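Local coordinates for nascent polypeptide-associated complex protein (Methanothermobacter marburgensis, PDB 1TR8) that probably contacts nascent chains as they emerge from the ribosome, acting as a homodimeric chaperone-like complex that interacts with the ribosome and binds ribosomal RNA, at residues K12-V17 with P34-M39; M62-D67 with A86-G91; E28-N33 with R54-E59. All coordinates share one frame; numbering follows the deposited sequence.

Contact 1: K12-V17 with P34-M39; sequences KDLRGV and PKVNVM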
loop_
_atom_site.group_PDB
_atom_site.type_symbol
_atom_site.label_atom_id
_atom_site.label_comp_id
_atom_site.label_asym_id
_atom_site.label_seq_id
_atom_site.Cartn_x
_atom_site.Cartn_y
_atom_site.Cartn_z
ATOM N N LYS A 12 5.452 -23.902 6.546
ATOM C CA LYS A 12 5.785 -24.108 5.151
ATOM C C LYS A 12 6.726 -22.972 4.726
ATOM O O LYS A 12 6.679 -21.886 5.289
ATOM C CB LYS A 12 4.478 -24.067 4.369
ATOM C CG LYS A 12 4.600 -24.375 2.896
ATOM C CD LYS A 12 4.370 -25.859 2.578
ATOM C CE LYS A 12 4.254 -26.100 1.064
ATOM N NZ LYS A 12 3.249 -25.202 0.421
ATOM N N ASP A 13 7.610 -23.221 3.767
ATOM C CA ASP A 13 8.459 -22.166 3.212
ATOM C C ASP A 13 7.702 -21.402 2.135
ATOM O O ASP A 13 6.864 -21.970 1.438
ATOM C CB ASP A 13 9.739 -22.732 2.603
ATOM C CG ASP A 13 10.698 -23.267 3.649
ATOM O OD1 ASP A 13 10.958 -22.565 4.656
ATOM O OD2 ASP A 13 11.277 -24.369 3.525
ATOM N N LEU A 14 7.962 -20.099 2.055
ATOM C CA LEU A 14 7.350 -19.228 1.046
ATOM C C LEU A 14 8.476 -18.701 0.189
ATOM O O LEU A 14 9.373 -18.021 0.686
ATOM C CB LEU A 14 6.578 -18.081 1.695
ATOM C CG LEU A 14 5.691 -17.238 0.784
ATOM C CD1 LEU A 14 4.545 -18.091 0.279
ATOM C CD2 LEU A 14 5.139 -15.985 1.478
ATOM N N ARG A 15 8.473 -19.112 -1.077
ATOM C CA ARG A 15 9.614 -18.931 -1.971
ATOM C C ARG A 15 9.413 -17.741 -2.921
ATOM O O ARG A 15 8.289 -17.399 -3.281
ATOM C CB ARG A 15 9.835 -20.242 -2.749
ATOM C CG ARG A 15 11.153 -20.335 -3.433
ATOM C CD ARG A 15 11.426 -21.702 -4.030
ATOM N NE ARG A 15 12.433 -21.668 -5.086
ATOM C CZ ARG A 15 12.168 -21.594 -6.384
ATOM N NH1 ARG A 15 10.914 -21.494 -6.804
ATOM N NH2 ARG A 15 13.168 -21.612 -7.270
ATOM N N GLY A 16 10.513 -17.074 -3.271
ATOM C CA GLY A 16 10.500 -15.971 -4.248
ATOM C C GLY A 16 9.989 -14.649 -3.708
ATOM O O GLY A 16 9.388 -13.877 -4.442
ATOM N N VAL A 17 10.214 -14.380 -2.428
ATOM C CA VAL A 17 9.762 -13.133 -1.865
ATOM C C VAL A 17 10.834 -12.087 -2.129
ATOM O O VAL A 17 11.992 -12.275 -1.773
ATOM C CB VAL A 17 9.428 -13.224 -0.364
ATOM C CG1 VAL A 17 9.051 -11.829 0.176
ATOM C CG2 VAL A 17 8.275 -14.204 -0.127
ATOM N N PRO A 34 13.916 -11.254 1.957
ATOM C CA PRO A 34 13.803 -11.958 3.213
ATOM C C PRO A 34 13.590 -13.444 3.035
ATOM O O PRO A 34 13.209 -13.903 1.953
ATOM C CB PRO A 34 12.550 -11.332 3.817
ATOM C CG PRO A 34 11.756 -10.918 2.665
ATOM C CD PRO A 34 12.715 -10.462 1.653
ATOM N N LYS A 35 13.842 -14.185 4.105
ATOM C CA LYS A 35 13.371 -15.551 4.225
ATOM C C LYS A 35 12.006 -15.531 4.930
ATOM O O LYS A 35 11.818 -14.838 5.931
ATOM C CB LYS A 35 14.382 -16.382 5.012
ATOM C CG LYS A 35 13.856 -17.767 5.332
ATOM C CD LYS A 35 14.926 -18.849 5.223
ATOM C CE LYS A 35 14.225 -20.198 5.102
ATOM N NZ LYS A 35 12.748 -19.988 4.848
ATOM N N VAL A 36 11.040 -16.255 4.380
ATOM C CA VAL A 36 9.678 -16.204 4.883
ATOM C C VAL A 36 9.072 -17.598 5.051
ATOM O O VAL A 36 9.127 -18.428 4.149
ATOM C CB VAL A 36 8.750 -15.376 3.966
ATOM C CG1 VAL A 36 7.345 -15.330 4.539
ATOM C CG2 VAL A 36 9.289 -13.970 3.740
ATOM N N ASN A 37 8.527 -17.834 6.241
ATOM C CA ASN A 37 7.768 -19.026 6.576
ATOM C C ASN A 37 6.315 -18.661 6.861
ATOM O O ASN A 37 6.019 -17.562 7.325
ATOM C CB ASN A 37 8.361 -19.678 7.823
ATOM C CG ASN A 37 9.660 -20.391 7.528
ATOM O OD1 ASN A 37 10.026 -20.563 6.368
ATOM N ND2 ASN A 37 10.374 -20.795 8.574
ATOM N N VAL A 38 5.414 -19.598 6.606
ATOM C CA VAL A 38 3.995 -19.374 6.842
ATOM C C VAL A 38 3.325 -20.579 7.519
ATOM O O VAL A 38 3.716 -21.722 7.331
ATOM C CB VAL A 38 3.271 -18.997 5.526
ATOM C CG1 VAL A 38 3.322 -20.124 4.546
ATOM C CG2 VAL A 38 1.807 -18.591 5.791
HETATM N N MSE A 39 2.315 -20.290 8.327
HETATM C CA MSE A 39 1.446 -21.310 8.909
HETATM C C MSE A 39 0.057 -20.728 9.104
HETATM O O MSE A 39 -0.104 -19.520 9.226
HETATM C CB MSE A 39 1.980 -21.819 10.246
HETATM C CG MSE A 39 2.231 -20.759 11.296
HETATM SE SE MSE A 39 1.888 -21.540 13.037
HETATM C CE MSE A 39 0.088 -20.932 13.140
HETATM O O HOH W 1 11.542 -17.818 2.208
#
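K12 O is gripped twice. The backbone N of V38 donates to it at 2.9 Å and lies in the carbonyl plane, and the CA-H of N37 adds a weaker contact, N37 CA to K12 O at 3.3 Å. The return bond, K12 N to V38 O, is also 2.9 Å and nearly straight (172°), so K12 and V38 form a hydrogen-bonded antiparallel pair. D13 and N37 follow as a non-hydrogen-bonded pair. One step on, L14 N still donates to V36 O, but the answering bond is lost: a water takes its place, donating a hydrogen bond to L14 O and accepting one from V36 N. The ladder thus begins to open where the chain turns away through G16.

Two kinds of surface result. On the D13 and N37 face, the side chain of K35, which starts away from strand 12-14, bends at its second and fourth torsions until NZ comes within 3.1 Å of D13 OD1 in a salt bridge. NZ meets OD1 from above the carboxylate plane, 49° out of it; D13 and K35 are both exposed. The K12, L14, V36 and V38 face is greasier. Here V36 divides its methyls: CG1, anti to the backbone N, lies alongside L14 CD2 at 3.8 Å, while CG2 meets V17 CG2 at 4.0 Å. V17 and P34 cross at about a right angle, V17 CG1 to P34 CG 3.8 Å.

Strand 12-14 forms one margin of a three-stranded antiparallel sheet within this chain. Strand 35-41 is its middle member and bonds on its other side to strand 44-51, through K35 with T50 and N37 with Q48. L14 and V17 also pack on I22 of the second subunit, placing this corner of the NAC domain at a subunit interface.

Contact 2: M62-D67 with A86-G91; sequences MEIPED and ALQETG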
loop_
_atom_site.group_PDB
_atom_site.type_symbol
_atom_site.label_atom_id
_atom_site.label_comp_id
_atom_site.label_asym_id
_atom_site.label_seq_id
_atom_site.Cartn_x
_atom_site.Cartn_y
_atom_site.Cartn_z
HETATM N N MSE A 62 1.273 18.641 3.418
HETATM C CA MSE A 62 0.336 19.754 3.574
HETATM C C MSE A 62 0.943 21.119 3.277
HETATM O O MSE A 62 2.172 21.280 3.223
HETATM C CB MSE A 62 -0.184 19.776 5.001
HETATM C CG MSE A 62 0.946 19.753 6.028
HETATM SE SE MSE A 62 0.272 19.883 7.843
HETATM C CE MSE A 62 -1.017 18.400 7.806
ATOM N N GLU A 63 0.057 22.095 3.103
ATOM C CA GLU A 63 0.441 23.482 2.900
ATOM C C GLU A 63 0.498 24.188 4.249
ATOM O O GLU A 63 -0.474 24.199 5.004
ATOM C CB GLU A 63 -0.590 24.225 2.042
ATOM C CG GLU A 63 -0.654 23.900 0.561
ATOM C CD GLU A 63 -1.776 24.694 -0.114
ATOM O OE1 GLU A 63 -2.257 25.689 0.495
ATOM O OE2 GLU A 63 -2.201 24.309 -1.227
ATOM N N ILE A 64 1.652 24.757 4.557
ATOM C CA ILE A 64 1.839 25.488 5.802
ATOM C C ILE A 64 1.975 26.977 5.488
ATOM O O ILE A 64 2.917 27.402 4.796
ATOM C CB ILE A 64 3.106 24.999 6.490
ATOM C CG1 ILE A 64 3.072 23.479 6.631
ATOM C CG2 ILE A 64 3.238 25.672 7.843
ATOM C CD1 ILE A 64 4.356 22.830 6.205
ATOM N N PRO A 65 1.053 27.775 6.015
ATOM C CA PRO A 65 1.107 29.219 5.799
ATOM C C PRO A 65 2.401 29.851 6.315
ATOM O O PRO A 65 2.795 29.613 7.447
ATOM C CB PRO A 65 -0.111 29.748 6.578
ATOM C CG PRO A 65 -1.024 28.541 6.797
ATOM C CD PRO A 65 -0.125 27.356 6.800
ATOM N N GLU A 66 3.056 30.637 5.470
ATOM C CA GLU A 66 4.275 31.358 5.826
ATOM C C GLU A 66 4.157 32.072 7.161
ATOM O O GLU A 66 5.040 31.974 8.021
ATOM C CB GLU A 66 4.602 32.388 4.735
ATOM C CG GLU A 66 6.040 32.886 4.735
ATOM C CD GLU A 66 6.977 31.936 4.022
ATOM O OE1 GLU A 66 7.306 30.889 4.593
ATOM O OE2 GLU A 66 7.398 32.229 2.885
ATOM N N ASP A 67 3.067 32.815 7.307
ATOM C CA ASP A 67 2.833 33.602 8.508
ATOM C C ASP A 67 2.751 32.720 9.750
ATOM O O ASP A 67 3.206 33.115 10.814
ATOM C CB ASP A 67 1.589 34.479 8.341
ATOM C CG ASP A 67 1.769 35.535 7.274
ATOM O OD1 ASP A 67 2.908 35.689 6.772
ATOM O OD2 ASP A 67 0.833 36.257 6.860
ATOM N N ALA A 86 7.238 20.929 13.231
ATOM C CA ALA A 86 6.255 21.038 14.305
ATOM C C ALA A 86 4.822 21.210 13.803
ATOM O O ALA A 86 3.892 20.580 14.311
ATOM C CB ALA A 86 6.608 22.192 15.220
ATOM N N LEU A 87 4.637 22.119 12.855
ATOM C CA LEU A 87 3.305 22.443 12.320
ATOM C C LEU A 87 2.745 21.290 11.491
ATOM O O LEU A 87 1.548 21.043 11.486
ATOM C CB LEU A 87 3.384 23.713 11.471
ATOM C CG LEU A 87 3.235 25.048 12.196
ATOM C CD1 LEU A 87 3.837 26.189 11.366
ATOM C CD2 LEU A 87 1.778 25.346 12.503
ATOM N N GLN A 88 3.623 20.619 10.746
ATOM C CA GLN A 88 3.290 19.370 10.067
ATOM C C GLN A 88 2.782 18.371 11.112
ATOM O O GLN A 88 1.721 17.796 10.938
ATOM C CB GLN A 88 4.515 18.751 9.362
ATOM C CG GLN A 88 5.013 19.371 8.038
ATOM C CD GLN A 88 6.235 18.606 7.434
ATOM O OE1 GLN A 88 6.084 17.752 6.540
ATOM N NE2 GLN A 88 7.431 18.898 7.940
ATOM N N GLU A 89 3.554 18.180 12.188
ATOM C CA GLU A 89 3.210 17.238 13.272
ATOM C C GLU A 89 1.840 17.499 13.900
ATOM O O GLU A 89 1.138 16.562 14.244
ATOM C CB GLU A 89 4.243 17.238 14.416
ATOM C CG GLU A 89 5.523 16.453 14.166
ATOM C CD GLU A 89 5.355 14.944 14.223
ATOM O OE1 GLU A 89 4.522 14.434 15.016
ATOM O OE2 GLU A 89 6.098 14.261 13.479
ATOM N N THR A 90 1.465 18.755 14.096
ATOM C CA THR A 90 0.165 19.072 14.712
ATOM C C THR A 90 -0.976 19.369 13.724
ATOM O O THR A 90 -1.991 19.955 14.100
ATOM C CB THR A 90 0.324 20.285 15.624
ATOM O OG1 THR A 90 0.587 21.464 14.843
ATOM C CG2 THR A 90 1.540 20.125 16.510
ATOM N N GLY A 91 -0.786 19.055 12.450
ATOM C CA GLY A 91 -1.766 19.414 11.430
ATOM C C GLY A 91 -2.087 20.895 11.286
ATOM O O GLY A 91 -3.228 21.284 11.050
#
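This is a small apolar packing contact in the UBA domain, where the extended segment leading into helix 66-76 lies against the C-terminal end of helix 80-89. Its closest side-chain meeting is I64 with L87. The two cross obliquely, and I64 CG2, anti to its own backbone N, reaches L87 CD1 at 3.6 Å. The other arm of I64 leads to CD1, which touches the aliphatic CG of Q88 at 4.0 Å, so one isoleucine straddles two successive residues of the helix.

M62, a selenomethionine, works on backbone instead. Its CG occupies the crowded position between N and carbonyl carbon (chi1 52°), and a bend at chi3 turns the tip along the helix end: SE sits 3.8 Å from Q88 CA, and CE is 3.8 Å from G91 CA. M62 also packs on E40 of the third subunit. L87 packs in addition on I69 and V72 of helix 66-76 and A97 of helix 94-100.

The helix end itself is a Schellman motif, with G91 at positive phi as the C-prime residue, G92 N bonded to L87 O and G91 N to Q88 O; together, entry segment and capped helix belong to the compact three-helix UBA fold.

Contact 3: E28-N33 with R54-E59; sequences EIIIKN and RERSLE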
loop_
_atom_site.group_PDB
_atom_site.type_symbol
_atom_site.label_atom_id
_atom_site.label_comp_id
_atom_site.label_asym_id
_atom_site.label_seq_id
_atom_site.Cartn_x
_atom_site.Cartn_y
_atom_site.Cartn_z
ATOM N N GLU A 28 7.644 3.096 7.516
ATOM C CA GLU A 28 7.574 1.764 6.998
ATOM C C GLU A 28 8.929 1.071 7.186
ATOM O O GLU A 28 9.985 1.700 7.168
ATOM C CB GLU A 28 7.164 1.832 5.530
ATOM C CG GLU A 28 5.923 2.717 5.344
ATOM C CD GLU A 28 5.407 2.781 3.920
ATOM O OE1 GLU A 28 6.228 2.602 2.993
ATOM O OE2 GLU A 28 4.190 3.058 3.737
ATOM N N ILE A 29 8.877 -0.235 7.405
ATOM C CA ILE A 29 10.055 -1.042 7.592
ATOM C C ILE A 29 10.118 -1.925 6.360
ATOM O O ILE A 29 9.146 -2.575 6.031
ATOM C CB ILE A 29 9.957 -1.898 8.883
ATOM C CG1 ILE A 29 9.786 -0.996 10.104
ATOM C CG2 ILE A 29 11.212 -2.770 9.034
ATOM C CD1 ILE A 29 9.523 -1.732 11.392
ATOM N N ILE A 30 11.253 -1.917 5.672
ATOM C CA ILE A 30 11.401 -2.662 4.439
ATOM C C ILE A 30 12.495 -3.711 4.623
ATOM O O ILE A 30 13.612 -3.381 5.051
ATOM C CB ILE A 30 11.785 -1.690 3.275
ATOM C CG1 ILE A 30 10.684 -0.649 3.051
ATOM C CG2 ILE A 30 12.051 -2.433 1.976
ATOM C CD1 ILE A 30 11.069 0.686 3.581
ATOM N N ILE A 31 12.152 -4.966 4.328
ATOM C CA ILE A 31 13.117 -6.059 4.317
ATOM C C ILE A 31 13.284 -6.617 2.915
ATOM O O ILE A 31 12.355 -7.209 2.358
ATOM C CB ILE A 31 12.669 -7.180 5.265
ATOM C CG1 ILE A 31 12.290 -6.581 6.617
ATOM C CG2 ILE A 31 13.801 -8.187 5.431
ATOM C CD1 ILE A 31 11.828 -7.593 7.628
ATOM N N LYS A 32 14.494 -6.522 2.385
ATOM C CA LYS A 32 14.783 -7.005 1.036
ATOM C C LYS A 32 15.201 -8.477 1.003
ATOM O O LYS A 32 15.924 -8.951 1.860
ATOM C CB LYS A 32 15.851 -6.137 0.368
ATOM C CG LYS A 32 15.284 -4.818 -0.152
ATOM C CD LYS A 32 16.158 -3.612 0.187
ATOM C CE LYS A 32 15.298 -2.385 0.526
ATOM N NZ LYS A 32 16.084 -1.129 0.814
ATOM N N ASN A 33 14.654 -9.213 0.045
ATOM C CA ASN A 33 14.963 -10.618 -0.123
ATOM C C ASN A 33 15.010 -11.345 1.218
ATOM O O ASN A 33 16.002 -11.978 1.581
ATOM C CB ASN A 33 16.279 -10.770 -0.892
ATOM C CG ASN A 33 16.163 -10.281 -2.332
ATOM O OD1 ASN A 33 16.910 -9.395 -2.769
ATOM N ND2 ASN A 33 15.207 -10.845 -3.070
ATOM N N ARG A 54 15.384 -2.126 6.901
ATOM C CA ARG A 54 15.620 -0.695 6.731
ATOM C C ARG A 54 14.329 0.102 6.964
ATOM O O ARG A 54 13.215 -0.423 6.821
ATOM C CB ARG A 54 16.131 -0.404 5.320
ATOM C CG ARG A 54 17.514 -0.919 5.035
ATOM C CD ARG A 54 18.019 -0.480 3.649
ATOM N NE ARG A 54 19.432 -0.771 3.467
ATOM C CZ ARG A 54 19.889 -1.947 3.072
ATOM N NH1 ARG A 54 19.044 -2.934 2.799
ATOM N NH2 ARG A 54 21.190 -2.140 2.926
ATOM N N GLU A 55 14.506 1.359 7.362
ATOM C CA GLU A 55 13.406 2.245 7.706
ATOM C C GLU A 55 13.259 3.367 6.713
ATOM O O GLU A 55 14.243 3.945 6.274
ATOM C CB GLU A 55 13.623 2.898 9.053
ATOM C CG GLU A 55 13.622 1.901 10.178
ATOM C CD GLU A 55 13.570 2.585 11.515
ATOM O OE1 GLU A 55 14.188 3.672 11.639
ATOM O OE2 GLU A 55 12.851 2.046 12.382
ATOM N N ARG A 56 12.000 3.731 6.496
ATOM C CA ARG A 56 11.577 4.786 5.571
ATOM C C ARG A 56 10.511 5.599 6.279
ATOM O O ARG A 56 9.468 5.057 6.610
ATOM C CB ARG A 56 10.934 4.098 4.381
ATOM C CG ARG A 56 10.629 4.978 3.243
ATOM C CD ARG A 56 10.488 4.168 1.973
ATOM N NE ARG A 56 9.328 3.306 2.015
ATOM C CZ ARG A 56 9.098 2.343 1.144
ATOM N NH1 ARG A 56 10.001 2.076 0.210
ATOM N NH2 ARG A 56 7.986 1.629 1.231
ATOM N N SER A 57 10.766 6.866 6.558
ATOM C CA SER A 57 9.823 7.660 7.339
ATOM C C SER A 57 8.746 8.306 6.451
ATOM O O SER A 57 8.917 8.404 5.235
ATOM C CB SER A 57 10.560 8.710 8.161
ATOM O OG SER A 57 10.960 9.781 7.338
ATOM N N LEU A 58 7.582 8.561 7.041
ATOM C CA LEU A 58 6.459 9.176 6.332
ATOM C C LEU A 58 6.062 10.490 6.999
ATOM O O LEU A 58 5.929 10.554 8.206
ATOM C CB LEU A 58 5.250 8.238 6.307
ATOM C CG LEU A 58 5.071 7.453 5.001
ATOM C CD1 LEU A 58 6.091 6.371 4.865
ATOM C CD2 LEU A 58 3.665 6.882 4.892
ATOM N N GLU A 59 5.866 11.539 6.217
ATOM C CA GLU A 59 5.669 12.883 6.773
ATOM C C GLU A 59 4.321 13.450 6.353
ATOM O O GLU A 59 3.835 13.123 5.284
ATOM C CB GLU A 59 6.803 13.799 6.293
ATOM C CG GLU A 59 7.900 13.966 7.329
ATOM C CD GLU A 59 9.280 13.606 6.805
ATOM O OE1 GLU A 59 9.719 14.260 5.825
ATOM O OE2 GLU A 59 9.906 12.673 7.385
#
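E28 places its CG anti to the carbonyl carbon and then runs out extended, whereas R56 sets its CG anti to the backbone N and bends at chi3 (67°), so that the guanidinium folds back across strand 27-32. The two groups meet at one oxygen. R56 NH2 donates to E28 OE1 at 2.7 Å, close to the guanidinium plane and fairly straight (163°), while R56 NE adds only a weak bond to the same E28 OE1 at 3.3 Å. With the planes 57° apart, this is not the flat two-oxygen pairing of carboxylate and guanidinium.

I30 crosses R56 at about a right angle and lays CD1 over the centre of one guanidinium face, 3.5 Å from R56 CZ. L58 covers the other partner, its CD1 touching E28 CG at 3.7 Å. The buried carboxylate also salt-bridges R56 of the fourth subunit through OE2, and two arginines around it would probably favour its ionised form. Nearer the strand's end, K32 crosses R54, with like-charged K32 NZ and R54 NH1 4.0 Å apart.

The backbone forms a regular antiparallel ladder. E28 with R56 and I30 with R54 exchange two bonds each; I29 and E55 form the intervening non-hydrogen-bonded pair.

Strand 27-32 is the middle member of its sheet, bonded on its other side to strand 19-23 through I29 with I22 and I31 with V20. In this antiparallel strand pair of the NAC domain, strand 53-61 is outermost within the chain, yet R54, E55, L58 and E59 pair antiparallel with a strand of the fourth subunit, carrying the sheet across the interface.

How the contacts relate
Contacts 1 and 3 are interleaved in sequence, their segments alternating along the NAC domain, and belong to two separate three-stranded sheets; the centres of the two contacts are 19 Å apart. They meet where strand 27-32 gives way to strand 35-41, with V17 O 3.7 Å from N33 ND2, and both touch the second subunit. Contact 2 comes later in the chain, in the UBA domain. Its centre is 25 Å from that of contact 3, and the two touch by light packing, E59 CB with Q88, strand 53-61 leading on toward helix 66-76. Contacts 1 and 2 occupy opposite sides of the chain's centre, 42 Å apart between centres and about 28 Å between nearest atoms.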